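Local coordinates for extracellular solute-binding protein family 1 (Pseudothermotoga lettingae, PDB 5CI5), which binds alpha-D-tagatopyranose and probably delivers a sugar to an ABC transporter as its extracellular solute-binding component, at residues L140-K145 / N252-N257; G183-K188 / Y245-Y250; A216-E221 / I403-V408; T323-W328 / M343-K348. All blocks are in the same frame, centred on the assembly; numbering follows the deposited sequence.

Contact 1: L140-K145 / N252-N257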
loop_
_atom_site.group_PDB
_atom_site.type_symbol
_atom_site.label_atom_id
_atom_site.label_comp_id
_atom_site.label_asym_id
_atom_site.label_seq_id
_atom_site.Cartn_x
_atom_site.Cartn_y
_atom_site.Cartn_z
ATOM N N LEU A 140 -1.129 7.045 5.891
ATOM C CA LEU A 140 -1.282 8.320 6.592
ATOM C C LEU A 140 -2.342 9.171 5.923
ATOM O O LEU A 140 -2.837 8.830 4.841
ATOM C CB LEU A 140 0.042 9.088 6.608
ATOM C CG LEU A 140 1.248 8.381 7.220
ATOM C CD1 LEU A 140 2.528 9.030 6.736
ATOM C CD2 LEU A 140 1.160 8.426 8.721
ATOM N N LEU A 141 -2.682 10.275 6.576
ATOM C CA LEU A 141 -3.437 11.323 5.906
ATOM C C LEU A 141 -2.486 12.075 4.978
ATOM O O LEU A 141 -1.470 12.605 5.424
ATOM C CB LEU A 141 -4.066 12.267 6.909
ATOM C CG LEU A 141 -4.933 13.364 6.337
ATOM C CD1 LEU A 141 -6.260 12.792 5.859
ATOM C CD2 LEU A 141 -5.151 14.479 7.352
ATOM N N LEU A 142 -2.839 12.082 3.697
ATOM C CA LEU A 142 -2.226 12.939 2.670
ATOM C C LEU A 142 -3.135 14.128 2.445
ATOM O O LEU A 142 -4.331 13.941 2.269
ATOM C CB LEU A 142 -2.054 12.133 1.372
ATOM C CG LEU A 142 -1.411 12.821 0.175
ATOM C CD1 LEU A 142 0.079 13.068 0.399
ATOM C CD2 LEU A 142 -1.619 11.945 -1.079
ATOM N N TYR A 143 -2.601 15.347 2.483
ATOM C CA TYR A 143 -3.474 16.494 2.348
ATOM C C TYR A 143 -2.811 17.670 1.656
ATOM O O TYR A 143 -1.588 17.783 1.607
ATOM C CB TYR A 143 -4.007 16.902 3.735
ATOM C CG TYR A 143 -2.978 17.452 4.703
ATOM C CD1 TYR A 143 -2.199 16.592 5.484
ATOM C CD2 TYR A 143 -2.810 18.826 4.872
ATOM C CE1 TYR A 143 -1.271 17.082 6.373
ATOM C CE2 TYR A 143 -1.875 19.325 5.765
ATOM C CZ TYR A 143 -1.120 18.452 6.516
ATOM O OH TYR A 143 -0.188 18.936 7.406
ATOM N N ASN A 144 -3.676 18.552 1.153
ATOM C CA ASN A 144 -3.331 19.645 0.267
ATOM C C ASN A 144 -3.381 20.940 1.064
ATOM O O ASN A 144 -4.446 21.356 1.508
ATOM C CB ASN A 144 -4.319 19.653 -0.912
ATOM C CG ASN A 144 -4.036 20.746 -1.942
ATOM O OD1 ASN A 144 -3.768 21.893 -1.597
ATOM N ND2 ASN A 144 -4.077 20.377 -3.214
ATOM N N LYS A 145 -2.231 21.585 1.225
ATOM C CA LYS A 145 -2.130 22.769 2.063
ATOM C C LYS A 145 -2.899 23.959 1.502
ATOM O O LYS A 145 -3.556 24.695 2.253
ATOM C CB LYS A 145 -0.665 23.141 2.235
ATOM C CG LYS A 145 0.109 22.221 3.180
ATOM C CD LYS A 145 1.557 22.698 3.264
ATOM C CE LYS A 145 2.198 22.401 4.596
ATOM N NZ LYS A 145 3.479 23.163 4.713
ATOM N N ASN A 252 -4.304 12.031 -7.754
ATOM C CA ASN A 252 -4.258 12.787 -8.989
ATOM C C ASN A 252 -5.209 13.986 -8.960
ATOM O O ASN A 252 -4.887 15.051 -9.469
ATOM C CB ASN A 252 -4.541 11.848 -10.161
ATOM C CG ASN A 252 -3.332 10.979 -10.489
ATOM O OD1 ASN A 252 -2.236 11.494 -10.626
ATOM N ND2 ASN A 252 -3.523 9.663 -10.552
HETATM N N MSE A 253 -6.350 13.836 -8.303
HETATM C CA MSE A 253 -7.287 14.944 -8.156
HETATM C C MSE A 253 -6.721 15.963 -7.186
HETATM O O MSE A 253 -6.926 17.181 -7.352
HETATM C CB MSE A 253 -8.643 14.445 -7.680
HETATM C CG MSE A 253 -9.329 13.549 -8.698
HETATM SE SE MSE A 253 -10.970 12.812 -8.002
HETATM C CE MSE A 253 -11.349 11.530 -9.407
HETATM N N MSE A 254 -5.993 15.487 -6.184
HETATM C CA MSE A 254 -5.378 16.399 -5.239
HETATM C C MSE A 254 -4.371 17.307 -5.977
HETATM O O MSE A 254 -4.251 18.496 -5.677
HETATM C CB MSE A 254 -4.702 15.628 -4.103
HETATM C CG MSE A 254 -4.153 16.528 -3.045
HETATM SE SE MSE A 254 -3.382 15.543 -1.545
HETATM C CE MSE A 254 -4.987 14.596 -0.956
ATOM N N ALA A 255 -3.655 16.741 -6.937
ATOM C CA ALA A 255 -2.675 17.496 -7.713
ATOM C C ALA A 255 -3.369 18.583 -8.541
ATOM O O ALA A 255 -2.735 19.550 -8.963
ATOM C CB ALA A 255 -1.890 16.564 -8.593
ATOM N N GLN A 256 -4.660 18.412 -8.787
ATOM C CA GLN A 256 -5.451 19.432 -9.464
ATOM C C GLN A 256 -6.179 20.351 -8.489
ATOM O O GLN A 256 -7.019 21.124 -8.911
ATOM C CB GLN A 256 -6.487 18.790 -10.371
ATOM C CG GLN A 256 -5.931 17.893 -11.476
ATOM C CD GLN A 256 -7.053 17.316 -12.318
ATOM O OE1 GLN A 256 -8.034 16.801 -11.781
ATOM N NE2 GLN A 256 -6.924 17.412 -13.642
ATOM N N ASN A 257 -5.851 20.263 -7.201
ATOM C CA ASN A 257 -6.539 21.012 -6.142
ATOM C C ASN A 257 -8.053 20.790 -6.115
ATOM O O ASN A 257 -8.824 21.716 -5.863
ATOM C CB ASN A 257 -6.195 22.499 -6.288
ATOM C CG ASN A 257 -4.702 22.736 -6.282
ATOM O OD1 ASN A 257 -3.992 22.260 -5.400
ATOM N ND2 ASN A 257 -4.206 23.425 -7.302
#
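The amides of Asn-144 and Asn-257 cross at about a right angle, their planes 73° apart. ND2 of Asn-144 donates to OD1 of Asn-257 over 2.9 Å with an N-H...O angle of 165°; the acceptor lies close to the Asn-144 amide plane, and the N-H arrives in the carbonyl plane on a lone pair of OD1. The same ND2 also makes a weak, bent bond to the backbone O of Met-254 at 3.1 Å. Asn-144 holds its CG trans to the backbone N (chi1 -179°), which carries the amide across to the end of helix 247-255, where Asn-257, with positive phi, is the C-prime residue of a Schellman motif. Beside this polar pair runs Met-254, a selenomethionine: its CG packs on CB of Asn-144, its SE lies 3.8 Å from CG of Leu-142, and a bend at chi3 brings CE to 3.4 Å from the O of Leu-142. Strand 140-144 is the middle strand of a three-stranded antiparallel sheet, and Met-254 also reaches Ala-262 on the neighbouring strand. OD1 of Asn-144 caps N of Met-147, so one buried amide serves two helix ends: its oxygen accepts from the start of helix 145-150, while its nitrogen donates at the finish of helix 247-255.

Contact 2: G183-K188 / Y245-Y250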
loop_
_atom_site.group_PDB
_atom_site.type_symbol
_atom_site.label_atom_id
_atom_site.label_comp_id
_atom_site.label_asym_id
_atom_site.label_seq_id
_atom_site.Cartn_x
_atom_site.Cartn_y
_atom_site.Cartn_z
ATOM N N GLY A 183 -11.432 11.935 0.243
ATOM C CA GLY A 183 -11.696 10.871 -0.707
ATOM C C GLY A 183 -11.782 9.520 -0.019
ATOM O O GLY A 183 -10.824 9.102 0.638
ATOM N N VAL A 184 -12.919 8.838 -0.204
ATOM C CA VAL A 184 -13.192 7.504 0.346
ATOM C C VAL A 184 -13.035 6.442 -0.748
ATOM O O VAL A 184 -13.676 6.552 -1.785
ATOM C CB VAL A 184 -14.627 7.422 0.924
ATOM C CG1 VAL A 184 -14.964 6.023 1.405
ATOM C CG2 VAL A 184 -14.829 8.450 2.051
ATOM N N SER A 185 -12.172 5.445 -0.546
ATOM C CA SER A 185 -12.018 4.378 -1.555
ATOM C C SER A 185 -13.134 3.362 -1.381
ATOM O O SER A 185 -13.278 2.753 -0.319
ATOM C CB SER A 185 -10.649 3.690 -1.459
ATOM O OG SER A 185 -9.596 4.620 -1.653
ATOM N N GLY A 186 -13.906 3.167 -2.449
ATOM C CA GLY A 186 -14.975 2.183 -2.448
ATOM C C GLY A 186 -15.040 1.300 -3.674
ATOM O O GLY A 186 -16.081 0.724 -3.983
ATOM N N THR A 187 -13.919 1.196 -4.374
ATOM C CA THR A 187 -13.746 0.326 -5.535
ATOM C C THR A 187 -13.506 -1.132 -5.117
ATOM O O THR A 187 -13.183 -1.420 -3.958
ATOM C CB THR A 187 -12.543 0.829 -6.365
ATOM O OG1 THR A 187 -11.441 1.083 -5.469
ATOM C CG2 THR A 187 -12.883 2.130 -7.090
ATOM N N LYS A 188 -13.640 -2.056 -6.069
ATOM C CA LYS A 188 -13.275 -3.449 -5.803
ATOM C C LYS A 188 -11.765 -3.650 -5.976
ATOM O O LYS A 188 -11.284 -4.401 -6.839
ATOM C CB LYS A 188 -14.058 -4.392 -6.707
ATOM C CG LYS A 188 -15.560 -4.450 -6.397
ATOM C CD LYS A 188 -15.845 -4.949 -4.958
ATOM C CE LYS A 188 -15.290 -6.338 -4.665
ATOM N NZ LYS A 188 -15.987 -7.410 -5.429
ATOM N N TYR A 245 -13.915 5.491 -7.426
ATOM C CA TYR A 245 -12.584 6.068 -7.195
ATOM C C TYR A 245 -11.910 5.554 -5.946
ATOM O O TYR A 245 -12.565 5.181 -4.973
ATOM C CB TYR A 245 -12.681 7.599 -7.110
ATOM C CG TYR A 245 -13.249 8.228 -8.373
ATOM C CD1 TYR A 245 -12.599 8.086 -9.589
ATOM C CD2 TYR A 245 -14.406 8.967 -8.327
ATOM C CE1 TYR A 245 -13.099 8.665 -10.738
ATOM C CE2 TYR A 245 -14.923 9.549 -9.460
ATOM C CZ TYR A 245 -14.268 9.388 -10.676
ATOM O OH TYR A 245 -14.757 9.973 -11.846
ATOM N N HIS A 246 -10.582 5.601 -5.960
ATOM C CA HIS A 246 -9.787 5.205 -4.808
ATOM C C HIS A 246 -8.593 6.147 -4.637
ATOM O O HIS A 246 -8.414 7.100 -5.414
ATOM C CB HIS A 246 -9.324 3.732 -4.927
ATOM C CG HIS A 246 -8.591 3.422 -6.192
ATOM N ND1 HIS A 246 -7.433 4.064 -6.560
ATOM C CD2 HIS A 246 -8.828 2.484 -7.143
ATOM C CE1 HIS A 246 -6.997 3.554 -7.702
ATOM N NE2 HIS A 246 -7.831 2.604 -8.082
ATOM N N GLU A 247 -7.781 5.838 -3.623
ATOM C CA GLU A 247 -6.578 6.600 -3.277
ATOM C C GLU A 247 -5.793 7.183 -4.446
ATOM O O GLU A 247 -5.340 8.323 -4.363
ATOM C CB GLU A 247 -5.577 5.732 -2.521
ATOM C CG GLU A 247 -5.977 5.224 -1.186
ATOM C CD GLU A 247 -4.897 4.330 -0.594
ATOM O OE1 GLU A 247 -3.878 4.091 -1.277
ATOM O OE2 GLU A 247 -5.071 3.862 0.541
ATOM N N ASP A 248 -5.545 6.387 -5.490
ATOM C CA ASP A 248 -4.643 6.841 -6.538
ATOM C C ASP A 248 -5.340 7.909 -7.386
ATOM O O ASP A 248 -4.725 8.917 -7.743
ATOM C CB ASP A 248 -4.169 5.682 -7.395
ATOM C CG ASP A 248 -3.401 4.644 -6.595
ATOM O OD1 ASP A 248 -2.543 5.064 -5.788
ATOM O OD2 ASP A 248 -3.604 3.420 -6.797
ATOM N N ASP A 249 -6.627 7.702 -7.662
ATOM C CA ASP A 249 -7.452 8.712 -8.308
ATOM C C ASP A 249 -7.477 9.999 -7.471
ATOM O O ASP A 249 -7.302 11.113 -7.989
ATOM C CB ASP A 249 -8.870 8.181 -8.507
ATOM C CG ASP A 249 -8.899 6.880 -9.259
ATOM O OD1 ASP A 249 -8.237 6.812 -10.311
ATOM O OD2 ASP A 249 -9.557 5.920 -8.791
ATOM N N TYR A 250 -7.650 9.841 -6.165
ATOM C CA TYR A 250 -7.727 11.008 -5.279
ATOM C C TYR A 250 -6.404 11.772 -5.249
ATOM O O TYR A 250 -6.417 13.001 -5.132
ATOM C CB TYR A 250 -8.157 10.590 -3.874
ATOM C CG TYR A 250 -9.541 9.966 -3.837
ATOM C CD1 TYR A 250 -10.571 10.469 -4.625
ATOM C CD2 TYR A 250 -9.822 8.853 -3.031
ATOM C CE1 TYR A 250 -11.831 9.906 -4.590
ATOM C CE2 TYR A 250 -11.069 8.279 -3.007
ATOM C CZ TYR A 250 -12.078 8.810 -3.789
ATOM O OH TYR A 250 -13.338 8.288 -3.776
#
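Tyr-250 and Ser-185 make the two shorter hydrogen bonds between loop 183-188 and the start of helix 247-255. OH of Tyr-250 donates to O of Val-184 at 2.7 Å, approaching from above the carbonyl plane, 48° out of it. The ring of Tyr-250 is sandwiched by backbone: CA of Gly-183 sits over one face, 3.6 Å from the centroid and 13° off the normal, a CH-pi contact, while O of His-246 lies over the opposite face toward the rim. OG of Ser-185 accepts a bent bond from N of Glu-247 at 2.9 Å, and CA of Ser-185 offers a C-H to O of Tyr-245; N of Gly-186 bonds that same oxygen only weakly. OG1 of Thr-187, hydrogen-bonded to OG1 of Thr-189, merely touches the edge of the His-246 imidazole, 3.4 Å from CD2, and CG2 rests on the backbone of Tyr-245.

Behind this shell is a capping box. ND1 of His-246 accepts from N of Asp-248 exactly in the ring plane, and OD2 of Asp-249 accepts from N of His-246 at 3.0 Å through its anti lone pair. With CG set between its backbone N and carbonyl carbon (chi1 55°), the imidazole folds back over the first turn; its NE2 is bonded to Asp-63. Glu-247 forms a salt bridge with Arg-139, a residue of the tagatose pocket. Outward, Ser-185 also packs on helix 190-202, Tyr-250 and Glu-247 touch strand 261-264, and Gly-186 is bonded through its O to Gln-388 of helix 376-391.

Contact 3: A216-E221 / I403-V408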
loop_
_atom_site.group_PDB
_atom_site.type_symbol
_atom_site.label_atom_id
_atom_site.label_comp_id
_atom_site.label_asym_id
_atom_site.label_seq_id
_atom_site.Cartn_x
_atom_site.Cartn_y
_atom_site.Cartn_z
ATOM N N ALA A 216 -12.628 -10.765 13.410
ATOM C CA ALA A 216 -12.761 -9.979 14.633
ATOM C C ALA A 216 -13.468 -8.648 14.361
ATOM O O ALA A 216 -13.844 -7.946 15.296
ATOM C CB ALA A 216 -11.399 -9.735 15.263
ATOM N N PHE A 217 -13.656 -8.292 13.095
ATOM C CA PHE A 217 -14.187 -6.959 12.769
ATOM C C PHE A 217 -15.698 -6.824 12.932
ATOM O O PHE A 217 -16.191 -5.704 12.893
ATOM C CB PHE A 217 -13.803 -6.536 11.335
ATOM C CG PHE A 217 -14.316 -7.464 10.236
ATOM C CD1 PHE A 217 -15.555 -7.264 9.659
ATOM C CD2 PHE A 217 -13.538 -8.514 9.756
ATOM C CE1 PHE A 217 -16.004 -8.089 8.644
ATOM C CE2 PHE A 217 -13.999 -9.340 8.757
ATOM C CZ PHE A 217 -15.233 -9.127 8.202
ATOM N N ASP A 218 -16.441 -7.924 13.090
ATOM C CA ASP A 218 -17.897 -7.828 13.337
ATOM C C ASP A 218 -18.119 -7.563 14.828
ATOM O O ASP A 218 -18.519 -8.451 15.607
ATOM C CB ASP A 218 -18.651 -9.088 12.886
ATOM C CG ASP A 218 -20.195 -8.916 12.930
ATOM O OD1 ASP A 218 -20.685 -7.786 13.134
ATOM O OD2 ASP A 218 -20.942 -9.909 12.745
ATOM N N SER A 219 -17.801 -6.326 15.203
ATOM C CA SER A 219 -17.752 -5.853 16.565
ATOM C C SER A 219 -18.396 -4.473 16.595
ATOM O O SER A 219 -18.606 -3.860 15.553
ATOM C CB SER A 219 -16.316 -5.743 17.035
ATOM O OG SER A 219 -15.652 -4.706 16.272
ATOM N N PRO A 220 -18.687 -3.951 17.790
ATOM C CA PRO A 220 -19.204 -2.573 17.822
ATOM C C PRO A 220 -18.229 -1.571 17.185
ATOM O O PRO A 220 -18.662 -0.664 16.435
ATOM C CB PRO A 220 -19.403 -2.321 19.318
ATOM C CG PRO A 220 -19.723 -3.692 19.843
ATOM C CD PRO A 220 -18.806 -4.613 19.098
ATOM N N GLU A 221 -16.933 -1.758 17.446
ATOM C CA GLU A 221 -15.877 -0.939 16.843
ATOM C C GLU A 221 -15.899 -1.038 15.315
ATOM O O GLU A 221 -15.823 -0.021 14.613
ATOM C CB GLU A 221 -14.484 -1.361 17.364
ATOM C CG GLU A 221 -14.282 -1.220 18.848
ATOM C CD GLU A 221 -14.564 -2.516 19.598
ATOM O OE1 GLU A 221 -15.468 -3.258 19.164
ATOM O OE2 GLU A 221 -13.883 -2.780 20.622
ATOM N N ILE A 403 -22.449 -10.562 7.021
ATOM C CA ILE A 403 -22.136 -11.431 5.889
ATOM C C ILE A 403 -20.639 -11.543 5.662
ATOM O O ILE A 403 -20.100 -12.640 5.490
ATOM C CB ILE A 403 -22.823 -10.922 4.616
ATOM C CG1 ILE A 403 -24.329 -11.176 4.736
ATOM C CG2 ILE A 403 -22.245 -11.624 3.372
ATOM C CD1 ILE A 403 -25.137 -10.518 3.667
ATOM N N ALA A 404 -19.950 -10.406 5.672
ATOM C CA ALA A 404 -18.518 -10.415 5.447
ATOM C C ALA A 404 -17.784 -11.259 6.476
ATOM O O ALA A 404 -16.894 -12.038 6.140
ATOM C CB ALA A 404 -17.974 -8.971 5.452
ATOM N N ALA A 405 -18.165 -11.125 7.731
ATOM C CA ALA A 405 -17.489 -11.849 8.796
ATOM C C ALA A 405 -17.789 -13.342 8.694
ATOM O O ALA A 405 -16.902 -14.166 8.875
ATOM C CB ALA A 405 -17.899 -11.303 10.158
ATOM N N GLU A 406 -19.034 -13.680 8.398
ATOM C CA GLU A 406 -19.397 -15.080 8.201
ATOM C C GLU A 406 -18.607 -15.700 7.048
ATOM O O GLU A 406 -18.104 -16.820 7.156
ATOM C CB GLU A 406 -20.912 -15.204 7.979
ATOM C CG GLU A 406 -21.671 -15.011 9.297
ATOM C CD GLU A 406 -23.185 -14.916 9.168
ATOM O OE1 GLU A 406 -23.714 -14.806 8.044
ATOM O OE2 GLU A 406 -23.852 -14.944 10.226
ATOM N N ASN A 407 -18.449 -14.958 5.956
ATOM C CA ASN A 407 -17.704 -15.465 4.817
ATOM C C ASN A 407 -16.225 -15.598 5.138
ATOM O O ASN A 407 -15.555 -16.540 4.701
ATOM C CB ASN A 407 -17.901 -14.560 3.609
ATOM C CG ASN A 407 -19.284 -14.680 3.017
ATOM O OD1 ASN A 407 -20.026 -15.624 3.312
ATOM N ND2 ASN A 407 -19.651 -13.716 2.179
ATOM N N VAL A 408 -15.691 -14.649 5.896
ATOM C CA VAL A 408 -14.293 -14.735 6.308
ATOM C C VAL A 408 -14.082 -15.976 7.190
ATOM O O VAL A 408 -13.080 -16.687 7.050
ATOM C CB VAL A 408 -13.858 -13.455 7.035
ATOM C CG1 VAL A 408 -12.539 -13.657 7.786
ATOM C CG2 VAL A 408 -13.737 -12.313 6.035
#
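Apolar contacts carry this meeting of Phe-217 with helix 397-413. The ring points its far end at the helix: CZ is 4.0 Å from CB of Ala-405, CE1 is 3.9 Å from CB of Ala-404, and CE2 is 4.0 Å from CG2 of Val-408. CZ also makes a van der Waals approach to the helix backbone, 3.6 Å from N of Ala-405. The carbonyl carbon of Ala-404 and the methyl CG2 of Val-408 both stand at the ring edge, near its plane. Phe-217 has CG between its backbone N and carbonyl carbon (chi1 60°), and the ring thereby stretches from the loop across to the helix. One further carbon contact comes from the next residue, where CB of Asp-218 meets CB of Ala-405 at 3.6 Å.

Polar interactions do not bridge the two segments; they shape each one. Asp-218 is the centre of an inverse gamma turn, with a weak bond from N of Ser-219 to O of Phe-217. Ser-219 then caps N of Gly-222, opening helix 220-234.

Ile-383 and Met-386 of helix 376-391 and Tyr-196 and Leu-200 of helix 190-202 also pack against the ring. The two alanines allow the aromatic rim close to the helix backbone, so the attachment of loop 216-219 to the C-terminal helix probably rests on dispersion and burial of carbon surface rather than directed bonds.

Contact 4: T323-W328 / M343-K348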
loop_
_atom_site.group_PDB
_atom_site.type_symbol
_atom_site.label_atom_id
_atom_site.label_comp_id
_atom_site.label_asym_id
_atom_site.label_seq_id
_atom_site.Cartn_x
_atom_site.Cartn_y
_atom_site.Cartn_z
ATOM N N THR A 323 18.240 -3.990 -4.562
ATOM C CA THR A 323 18.068 -3.692 -3.151
ATOM C C THR A 323 19.414 -3.341 -2.514
ATOM O O THR A 323 19.560 -3.447 -1.303
ATOM C CB THR A 323 17.389 -4.875 -2.417
ATOM O OG1 THR A 323 16.406 -5.473 -3.276
ATOM C CG2 THR A 323 16.701 -4.396 -1.165
ATOM N N SER A 324 20.374 -2.899 -3.331
ATOM C CA SER A 324 21.674 -2.450 -2.835
ATOM C C SER A 324 21.626 -1.008 -2.346
ATOM O O SER A 324 20.737 -0.228 -2.691
ATOM C CB SER A 324 22.755 -2.574 -3.911
ATOM O OG SER A 324 22.504 -1.659 -4.969
ATOM N N PHE A 325 22.598 -0.670 -1.520
ATOM C CA PHE A 325 22.708 0.665 -0.967
ATOM C C PHE A 325 22.802 1.714 -2.081
ATOM O O PHE A 325 22.071 2.700 -2.064
ATOM C CB PHE A 325 23.929 0.713 -0.044
ATOM C CG PHE A 325 24.141 2.041 0.617
ATOM C CD1 PHE A 325 23.406 2.417 1.726
ATOM C CD2 PHE A 325 25.082 2.915 0.125
ATOM C CE1 PHE A 325 23.612 3.649 2.336
ATOM C CE2 PHE A 325 25.289 4.145 0.729
ATOM C CZ PHE A 325 24.551 4.498 1.841
ATOM N N ASP A 326 23.707 1.522 -3.045
ATOM C CA ASP A 326 23.928 2.562 -4.053
ATOM C C ASP A 326 22.666 2.822 -4.868
ATOM O O ASP A 326 22.337 3.971 -5.149
ATOM C CB ASP A 326 25.081 2.209 -4.987
ATOM C CG ASP A 326 26.434 2.303 -4.303
ATOM O OD1 ASP A 326 26.529 2.973 -3.257
ATOM O OD2 ASP A 326 27.412 1.733 -4.838
ATOM N N VAL A 327 21.961 1.750 -5.234
ATOM C CA VAL A 327 20.760 1.881 -6.059
ATOM C C VAL A 327 19.684 2.620 -5.289
ATOM O O VAL A 327 19.057 3.536 -5.827
ATOM C CB VAL A 327 20.246 0.494 -6.548
ATOM C CG1 VAL A 327 18.848 0.584 -7.123
ATOM C CG2 VAL A 327 21.210 -0.072 -7.583
ATOM N N TRP A 328 19.477 2.255 -4.024
ATOM C CA TRP A 328 18.407 2.889 -3.272
ATOM C C TRP A 328 18.774 4.323 -2.886
ATOM O O TRP A 328 17.904 5.174 -2.857
ATOM C CB TRP A 328 18.017 2.068 -2.043
ATOM C CG TRP A 328 16.700 1.427 -2.274
ATOM C CD1 TRP A 328 16.465 0.099 -2.560
ATOM C CD2 TRP A 328 15.425 2.070 -2.301
ATOM N NE1 TRP A 328 15.115 -0.111 -2.734
ATOM C CE2 TRP A 328 14.458 1.081 -2.580
ATOM C CE3 TRP A 328 15.003 3.378 -2.102
ATOM C CZ2 TRP A 328 13.095 1.369 -2.663
ATOM C CZ3 TRP A 328 13.650 3.658 -2.177
ATOM C CH2 TRP A 328 12.718 2.658 -2.476
HETATM N N MSE A 343 17.475 0.237 6.177
HETATM C CA MSE A 343 17.634 1.197 7.266
HETATM C C MSE A 343 18.763 2.179 6.963
HETATM O O MSE A 343 18.590 3.385 7.139
HETATM C CB MSE A 343 17.911 0.480 8.581
HETATM C CG MSE A 343 16.715 -0.243 9.102
HETATM SE SE MSE A 343 16.959 -0.881 10.913
HETATM C CE MSE A 343 18.153 -2.337 10.507
ATOM N N ASP A 344 19.901 1.671 6.483
ATOM C CA ASP A 344 21.039 2.561 6.245
ATOM C C ASP A 344 20.694 3.641 5.206
ATOM O O ASP A 344 21.058 4.789 5.408
ATOM C CB ASP A 344 22.310 1.795 5.858
ATOM C CG ASP A 344 22.130 0.788 4.712
ATOM O OD1 ASP A 344 21.058 0.732 4.052
ATOM O OD2 ASP A 344 23.123 0.049 4.464
ATOM N N VAL A 345 19.949 3.323 4.146
ATOM C CA VAL A 345 19.538 4.358 3.203
ATOM C C VAL A 345 18.576 5.371 3.824
ATOM O O VAL A 345 18.682 6.591 3.577
ATOM C CB VAL A 345 18.896 3.728 1.951
ATOM C CG1 VAL A 345 18.402 4.773 1.009
ATOM C CG2 VAL A 345 19.901 2.846 1.248
ATOM N N CYS A 346 17.623 4.879 4.614
ATOM C CA CYS A 346 16.686 5.766 5.286
ATOM C C CYS A 346 17.422 6.758 6.183
ATOM O O CYS A 346 17.042 7.922 6.268
ATOM C CB CYS A 346 15.692 4.964 6.120
ATOM S SG CYS A 346 14.431 4.076 5.131
ATOM N N LYS A 347 18.482 6.285 6.831
ATOM C CA LYS A 347 19.168 7.046 7.863
ATOM C C LYS A 347 20.215 7.971 7.256
ATOM O O LYS A 347 20.484 9.053 7.793
ATOM C CB LYS A 347 19.832 6.109 8.871
ATOM C CG LYS A 347 18.849 5.297 9.720
ATOM C CD LYS A 347 19.549 4.138 10.388
ATOM C CE LYS A 347 18.569 3.242 11.150
ATOM N NZ LYS A 347 19.311 2.097 11.772
ATOM N N LYS A 348 20.812 7.532 6.157
ATOM C CA LYS A 348 21.958 8.235 5.570
ATOM C C LYS A 348 21.537 9.172 4.458
ATOM O O LYS A 348 22.283 10.088 4.129
ATOM C CB LYS A 348 22.997 7.255 5.050
ATOM C CG LYS A 348 23.705 6.489 6.181
ATOM C CD LYS A 348 24.842 5.640 5.654
ATOM C CE LYS A 348 25.558 4.879 6.752
ATOM N NZ LYS A 348 25.853 5.733 7.934
#
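Phe-325 reaches from the first turn of helix 325-335 to helix 343-348, the two joined by a short connection through strand 339-340 in a helix-strand-helix arrangement of this periplasmic-binding-protein fold. From CB the side chain sets out with CG trans to the backbone N (chi1 -179°), and this choice swings the ring out over the second helix. CD1 comes first: it lies 3.6 Å from CG2 of Val-345 and equally 3.6 Å from OD2 of Asp-344. Next along the ring, CE1 continues past the same valine methyl and CG of Asp-344. At the tip, CZ meets the aliphatic CD of Lys-348 at 4.0 Å, the two side chains crossing at about a right angle.

The carboxylate of Asp-344 is turned 65° to the ring plane, with OD1 at the ring edge. Its charge is paired elsewhere: OD2 forms a salt bridge with Arg-342, whose NH1 also bonds O of Thr-323, so the arginine links the turn between helices 312-322 and 325-335 to the start of helix 343-348. Helix 325-335 is opened by Ser-324, whose OG accepts a weak capping bond from N of Val-327 and is also hydrogen-bonded to O of Tyr-321.

Val-345 is the inner part of the contact. Its CG2 wedges between Phe-325 and Trp-328, while CG1 lies along the backbone carbonyl of Trp-328. The indole itself leads off toward Trp-134 and Trp-331, whose rings it meets at about 45°, and touches Tyr-135 of the sugar pocket. What faces Val-345 is the base of the tryptophan side chain: CB of Trp-328 stands 3.9 Å from CG2 of Val-345.

Overall arrangement
Contacts 1 and 2 share helix 247-255, its end and its start respectively; their centres are 13 Å apart and they touch where CE of Met-253 packs 3.6 Å from CE1 of Tyr-245. Contact 2 is near the sugar, the Glu-247 side chain being about 5 Å from the bound tagatopyranose, against about 11 Å for Leu-142 of contact 1 and about 10 Å for Trp-328 of contact 4. Contact 4 lies across the chain's centre from contact 2, with 31 Å between their centres. Contact 3 is peripheral: its centre is 22 Å from that of contact 2 and 40 Å from that of contact 4. In sequence, contact 3 alternates with contacts 1 and 2 and spans contact 4.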